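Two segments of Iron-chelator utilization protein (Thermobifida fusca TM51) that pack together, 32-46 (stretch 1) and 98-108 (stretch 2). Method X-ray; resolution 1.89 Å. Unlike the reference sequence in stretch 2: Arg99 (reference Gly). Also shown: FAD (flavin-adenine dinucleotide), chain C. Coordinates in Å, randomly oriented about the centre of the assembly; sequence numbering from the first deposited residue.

Stretch 1, residues 32-46: MVRVDLGGSDIAGLR
Stretch 2, residues 98-108: ARLLTIDFVVH

Neighbouring antiparallel strands often sort their side chains by chemistry, and residues 32-38 and 100-106 of this iron-chelator utilization protein give a compact example. Both strands are extended, with phi between -71° and -142° and psi mostly near 130°. Their N-to-C directions meet at 153° and their axes approach to 4.4 Å. The register pairs Met32 with Val106 and runs stepwise to Leu37 with Leu101. Hydrogen-bonded pairs alternate with more closely spaced non-hydrogen-bonded pairs, Met32-Val106, Arg34-Asp104 and Asp36-Thr102: Val33 N to Phe105 O is 3.1 Å and Phe105 N to Val33 O 2.9 Å; Val35 N to Ile103 O and Ile103 N to Val35 O are both 2.9 Å; Leu37 N to Leu101 O is 2.7 Å and Leu101 N to Leu37 O 2.8 Å.

Arg99, Met32 and Leu101 cover the most surface, Arg99 the largest area, and each marks a different part of the contact. Met32 (chi1 t, chi2 146°, chi3 m) lies on the face shared with Arg34, Asp36, Thr102, Asp104 and Val106. Its end bends back to the partner strand, placing Met32 CE 3.6 Å from Val106 CG2. Farther along this face the pairing turns polar. Arg34 (t, t, m, chi4 168°) meets Asp104 (chi1 m, chi2 1°) edge-on in a two-pronged salt bridge, NE to OD1 and NH2 to OD2 each 2.8 Å, so both carboxylate oxygens are engaged. Beyond it, Thr102 OG1 (chi1 m) donates to Asp36 OD1 (chi1 m) at 2.6 Å.

Leu101 (t, p) anchors the apolar face, which also carries Val33, Val35, Leu37, Ile103 and Phe105. Leu101 CD2 is 4.3 Å from Leu37 CD1 (Leu37 m, t) and likewise 4.3 Å from Leu45 CD2 (Leu45 t, p), while Leu101 CB lies 4.0 Å from Ile42 CD1 (Ile42 t, t). Residues 40-42 form a 3-10 segment and Ile42 to Leu45 a type II turn, closed by Leu45 N to Ile42 O at 3.0 Å; Ile42 and Leu45 both point toward the other stretch. Farther down, Val35 CG2 (chi1 t) packs 3.8 Å from Phe105 CE1 (m, chi2 78°).

Arg99, which differs from the reference sequence, has phi/psi 57/52 and chi values m, t, 116° and -124°. The Arg99 guanidinium lies against the 3-10 segment and the start of the turn: Ile42 CG2 covers one face, 3.7 Å from Arg99 NH1, and Ala43 CB sits at the edge, 3.2 Å from Arg99 NH2. A water joins the backbones, accepting from Gly39 N at 2.9 Å and donating to Arg99 O at 2.7 Å.

Two backbone groups of the second strand bond the flavin: FAD N3 donates to Asp104 O, and Val106 N to FAD O2, both at 2.9 Å.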

# COMPACT_ATOMS: atom_id res chain seq x y z
N MET A 32 -7.05 -8.06 8.49
CA MET A 32 -5.81 -7.95 7.74
C MET A 32 -4.94 -9.20 7.90
O MET A 32 -4.76 -9.71 9.01
CB MET A 32 -5.00 -6.72 8.17
CG MET A 32 -3.88 -6.43 7.17
SD MET A 32 -3.50 -4.71 6.91
CE MET A 32 -5.09 -4.03 6.45
N VAL A 33 -4.42 -9.68 6.78
CA VAL A 33 -3.59 -10.86 6.80
C VAL A 33 -2.25 -10.55 6.14
O VAL A 33 -2.18 -9.91 5.09
CB VAL A 33 -4.29 -12.06 6.11
CG1 VAL A 33 -4.52 -11.79 4.62
CG2 VAL A 33 -3.48 -13.32 6.31
N ARG A 34 -1.18 -10.96 6.82
CA ARG A 34 0.18 -10.69 6.39
C ARG A 34 0.74 -11.98 5.82
O ARG A 34 0.72 -13.02 6.49
CB ARG A 34 1.02 -10.18 7.57
CG ARG A 34 2.49 -9.96 7.26
CD ARG A 34 3.16 -9.13 8.34
NE ARG A 34 2.63 -7.77 8.36
CZ ARG A 34 2.86 -6.88 9.32
NH1 ARG A 34 3.60 -7.21 10.37
NH2 ARG A 34 2.33 -5.67 9.23
N VAL A 35 1.20 -11.90 4.57
CA VAL A 35 1.58 -13.08 3.81
C VAL A 35 3.04 -12.93 3.38
O VAL A 35 3.42 -11.89 2.85
CB VAL A 35 0.67 -13.25 2.58
CG1 VAL A 35 1.13 -14.41 1.70
CG2 VAL A 35 -0.79 -13.42 3.01
N ASP A 36 3.86 -13.96 3.63
CA ASP A 36 5.22 -13.98 3.08
C ASP A 36 5.25 -14.86 1.83
O ASP A 36 4.84 -16.02 1.90
CB ASP A 36 6.24 -14.49 4.10
CG ASP A 36 6.36 -13.60 5.33
OD1 ASP A 36 6.11 -12.38 5.24
OD2 ASP A 36 6.72 -14.14 6.41
N LEU A 37 5.75 -14.32 0.71
CA LEU A 37 5.86 -15.03 -0.56
C LEU A 37 7.33 -15.34 -0.86
O LEU A 37 8.18 -14.47 -0.68
CB LEU A 37 5.25 -14.22 -1.71
CG LEU A 37 3.77 -13.83 -1.57
CD1 LEU A 37 3.41 -12.73 -2.57
CD2 LEU A 37 2.94 -15.06 -1.84
N GLY A 38 7.62 -16.55 -1.31
CA GLY A 38 8.99 -16.92 -1.62
C GLY A 38 9.07 -17.79 -2.86
O GLY A 38 8.07 -18.01 -3.53
N GLY A 39 10.27 -18.30 -3.14
CA GLY A 39 10.50 -19.16 -4.30
C GLY A 39 11.68 -18.63 -5.08
O GLY A 39 12.05 -17.47 -4.94
N SER A 40 12.29 -19.48 -5.91
CA SER A 40 13.50 -19.08 -6.62
C SER A 40 13.30 -17.89 -7.56
O SER A 40 14.25 -17.16 -7.84
CB SER A 40 14.08 -20.27 -7.40
OG SER A 40 13.12 -20.81 -8.30
N ASP A 41 12.07 -17.67 -8.04
CA ASP A 41 11.84 -16.51 -8.91
C ASP A 41 12.11 -15.18 -8.20
O ASP A 41 12.24 -14.15 -8.85
CB ASP A 41 10.40 -16.48 -9.47
CG ASP A 41 10.20 -17.42 -10.64
OD1 ASP A 41 11.20 -18.05 -11.06
OD2 ASP A 41 9.06 -17.51 -11.16
N ILE A 42 12.21 -15.19 -6.87
CA ILE A 42 12.37 -13.93 -6.14
C ILE A 42 13.76 -13.32 -6.37
O ILE A 42 13.99 -12.15 -6.05
CB ILE A 42 12.11 -14.10 -4.63
CG1 ILE A 42 11.56 -12.79 -4.04
CG2 ILE A 42 13.35 -14.54 -3.89
CD1 ILE A 42 11.09 -12.91 -2.60
N ALA A 43 14.67 -14.10 -6.95
CA ALA A 43 15.98 -13.58 -7.34
C ALA A 43 15.87 -12.31 -8.17
O ALA A 43 15.07 -12.23 -9.11
CB ALA A 43 16.77 -14.64 -8.12
N GLY A 44 16.68 -11.32 -7.81
CA GLY A 44 16.73 -10.07 -8.55
C GLY A 44 15.67 -9.06 -8.13
O GLY A 44 15.69 -7.91 -8.57
N LEU A 45 14.73 -9.48 -7.29
CA LEU A 45 13.70 -8.55 -6.84
C LEU A 45 14.32 -7.43 -6.00
O LEU A 45 15.20 -7.69 -5.19
CB LEU A 45 12.61 -9.29 -6.04
CG LEU A 45 11.41 -8.47 -5.56
CD1 LEU A 45 10.59 -7.98 -6.73
CD2 LEU A 45 10.53 -9.29 -4.60
N ARG A 46 13.87 -6.20 -6.23
CA ARG A 46 14.33 -5.03 -5.47
C ARG A 46 13.16 -4.22 -4.90
O ARG A 46 12.10 -4.13 -5.51
CB ARG A 46 15.17 -4.10 -6.34
CG ARG A 46 16.40 -4.70 -6.98
CD ARG A 46 17.15 -3.62 -7.75
NE ARG A 46 17.43 -2.46 -6.90
CZ ARG A 46 17.82 -1.27 -7.35
NH1 ARG A 46 17.99 -1.08 -8.65
NH2 ARG A 46 18.06 -0.28 -6.50
N ALA A 98 16.50 -13.49 3.55
CA ALA A 98 15.47 -14.49 3.78
C ALA A 98 14.81 -14.91 2.47
O ALA A 98 14.19 -15.97 2.38
CB ALA A 98 14.42 -13.96 4.76
N ARG A 99 14.96 -14.05 1.45
CA ARG A 99 14.34 -14.24 0.14
C ARG A 99 12.84 -14.35 0.29
O ARG A 99 12.23 -15.30 -0.21
CB ARG A 99 14.91 -15.47 -0.57
CG ARG A 99 16.42 -15.41 -0.74
CD ARG A 99 16.94 -16.46 -1.72
NE ARG A 99 17.54 -15.82 -2.89
CZ ARG A 99 17.17 -16.04 -4.15
NH1 ARG A 99 16.20 -16.91 -4.43
NH2 ARG A 99 17.78 -15.40 -5.14
N LEU A 100 12.25 -13.39 0.98
CA LEU A 100 10.81 -13.40 1.23
C LEU A 100 10.19 -12.02 0.98
O LEU A 100 10.73 -11.01 1.43
CB LEU A 100 10.52 -13.84 2.67
CG LEU A 100 10.67 -15.30 3.08
CD1 LEU A 100 10.38 -15.46 4.59
CD2 LEU A 100 9.77 -16.23 2.26
N LEU A 101 9.08 -12.00 0.25
CA LEU A 101 8.32 -10.78 -0.02
C LEU A 101 7.08 -10.77 0.86
O LEU A 101 6.26 -11.68 0.76
CB LEU A 101 7.92 -10.70 -1.49
CG LEU A 101 6.83 -9.69 -1.89
CD1 LEU A 101 7.27 -8.27 -1.54
CD2 LEU A 101 6.47 -9.81 -3.38
N THR A 102 6.95 -9.74 1.71
CA THR A 102 5.80 -9.65 2.60
C THR A 102 4.74 -8.68 2.06
O THR A 102 5.05 -7.55 1.66
CB THR A 102 6.22 -9.19 4.01
OG1 THR A 102 7.16 -10.12 4.55
CG2 THR A 102 5.00 -9.12 4.94
N ILE A 103 3.50 -9.15 2.03
CA ILE A 103 2.37 -8.36 1.58
C ILE A 103 1.27 -8.37 2.62
O ILE A 103 0.87 -9.44 3.10
CB ILE A 103 1.77 -8.89 0.27
CG1 ILE A 103 2.85 -9.18 -0.78
CG2 ILE A 103 0.64 -7.95 -0.23
CD1 ILE A 103 3.27 -8.01 -1.59
N ASP A 104 0.76 -7.18 2.96
CA ASP A 104 -0.40 -7.06 3.84
C ASP A 104 -1.69 -6.89 3.03
O ASP A 104 -1.83 -5.90 2.30
CB ASP A 104 -0.22 -5.87 4.79
CG ASP A 104 0.71 -6.16 5.94
OD1 ASP A 104 1.24 -7.28 5.99
OD2 ASP A 104 0.91 -5.28 6.81
N PHE A 105 -2.62 -7.83 3.17
CA PHE A 105 -3.89 -7.80 2.44
C PHE A 105 -5.04 -7.35 3.34
O PHE A 105 -5.23 -7.92 4.42
CB PHE A 105 -4.28 -9.17 1.90
CG PHE A 105 -3.37 -9.73 0.85
CD1 PHE A 105 -2.16 -10.29 1.19
CD2 PHE A 105 -3.78 -9.76 -0.48
CE1 PHE A 105 -1.33 -10.85 0.20
CE2 PHE A 105 -2.97 -10.30 -1.47
CZ PHE A 105 -1.74 -10.85 -1.13
N VAL A 106 -5.85 -6.41 2.88
CA VAL A 106 -7.14 -6.19 3.52
C VAL A 106 -8.03 -7.38 3.19
O VAL A 106 -8.14 -7.78 2.04
CB VAL A 106 -7.85 -4.91 3.07
CG1 VAL A 106 -9.29 -4.85 3.68
CG2 VAL A 106 -7.06 -3.68 3.47
N VAL A 107 -8.66 -7.96 4.21
CA VAL A 107 -9.58 -9.06 3.98
C VAL A 107 -10.97 -8.45 3.88
O VAL A 107 -11.44 -7.86 4.84
CB VAL A 107 -9.50 -10.12 5.10
CG1 VAL A 107 -10.41 -11.31 4.81
CG2 VAL A 107 -8.05 -10.56 5.31
N HIS A 108 -11.58 -8.54 2.70
CA HIS A 108 -12.93 -8.02 2.46
C HIS A 108 -13.60 -8.93 1.43
O HIS A 108 -12.94 -9.73 0.76
CB HIS A 108 -12.90 -6.56 1.98
CG HIS A 108 -12.30 -6.40 0.61
ND1 HIS A 108 -13.06 -6.30 -0.53
CD2 HIS A 108 -11.00 -6.35 0.21
CE1 HIS A 108 -12.26 -6.19 -1.58
NE2 HIS A 108 -11.01 -6.22 -1.16
PA FAD C . -11.68 -5.16 -6.78
O1A FAD C . -12.11 -6.18 -7.84
O2A FAD C . -10.58 -4.17 -7.33
O5B FAD C . -12.95 -4.23 -6.45
C5B FAD C . -14.21 -4.79 -6.29
C4B FAD C . -15.06 -3.88 -5.38
O4B FAD C . -14.58 -3.87 -4.06
C3B FAD C . -15.08 -2.48 -5.83
O3B FAD C . -16.38 -2.03 -5.60
C2B FAD C . -14.16 -1.81 -4.97
O2B FAD C . -14.50 -0.46 -4.69
C1B FAD C . -14.26 -2.56 -3.71
N9A FAD C . -13.04 -2.60 -2.91
C8A FAD C . -11.77 -2.73 -3.37
N7A FAD C . -10.94 -2.73 -2.32
C5A FAD C . -11.68 -2.65 -1.19
C6A FAD C . -11.38 -2.62 0.17
N6A FAD C . -10.03 -2.71 0.60
N1A FAD C . -12.37 -2.52 1.07
C2A FAD C . -13.66 -2.44 0.67
N3A FAD C . -13.98 -2.47 -0.63
C4A FAD C . -13.01 -2.56 -1.57
N1 FAD C . -4.63 -3.00 -0.72
C2 FAD C . -4.27 -3.78 0.31
O2 FAD C . -5.12 -4.43 0.90
N3 FAD C . -2.95 -3.83 0.66
C4 FAD C . -2.01 -3.12 0.01
O4 FAD C . -0.84 -3.21 0.36
C4X FAD C . -2.35 -2.28 -1.06
N5 FAD C . -1.43 -1.52 -1.76
C5X FAD C . -1.84 -0.75 -2.80
C6 FAD C . -0.91 0.01 -3.52
C7 FAD C . -1.27 0.72 -4.47
C7M FAD C . -0.16 1.51 -5.18
C8 FAD C . -2.43 0.85 -4.92
C8M FAD C . -2.81 1.74 -6.07
C9 FAD C . -3.46 0.17 -4.33
C9A FAD C . -3.29 -0.77 -3.13
N10 FAD C . -4.15 -1.49 -2.44
C10 FAD C . -3.73 -2.25 -1.41
C1' FAD C . -5.58 -1.46 -2.79
C2' FAD C . -5.99 -2.59 -3.68
O2' FAD C . -5.30 -2.53 -4.86
C3' FAD C . -7.54 -2.48 -3.92
O3' FAD C . -8.15 -2.48 -2.67
C4' FAD C . -8.12 -3.49 -4.88
O4' FAD C . -9.30 -3.04 -5.38
C5' FAD C . -8.40 -4.86 -4.23
O5' FAD C . -8.60 -5.89 -5.16
P FAD C . -9.99 -6.64 -5.10
O1P FAD C . -9.88 -7.63 -6.28
O2P FAD C . -10.13 -7.05 -3.61
O3P FAD C . -11.39 -5.99 -5.44
O HOH W 1 12.28 -17.80 -1.15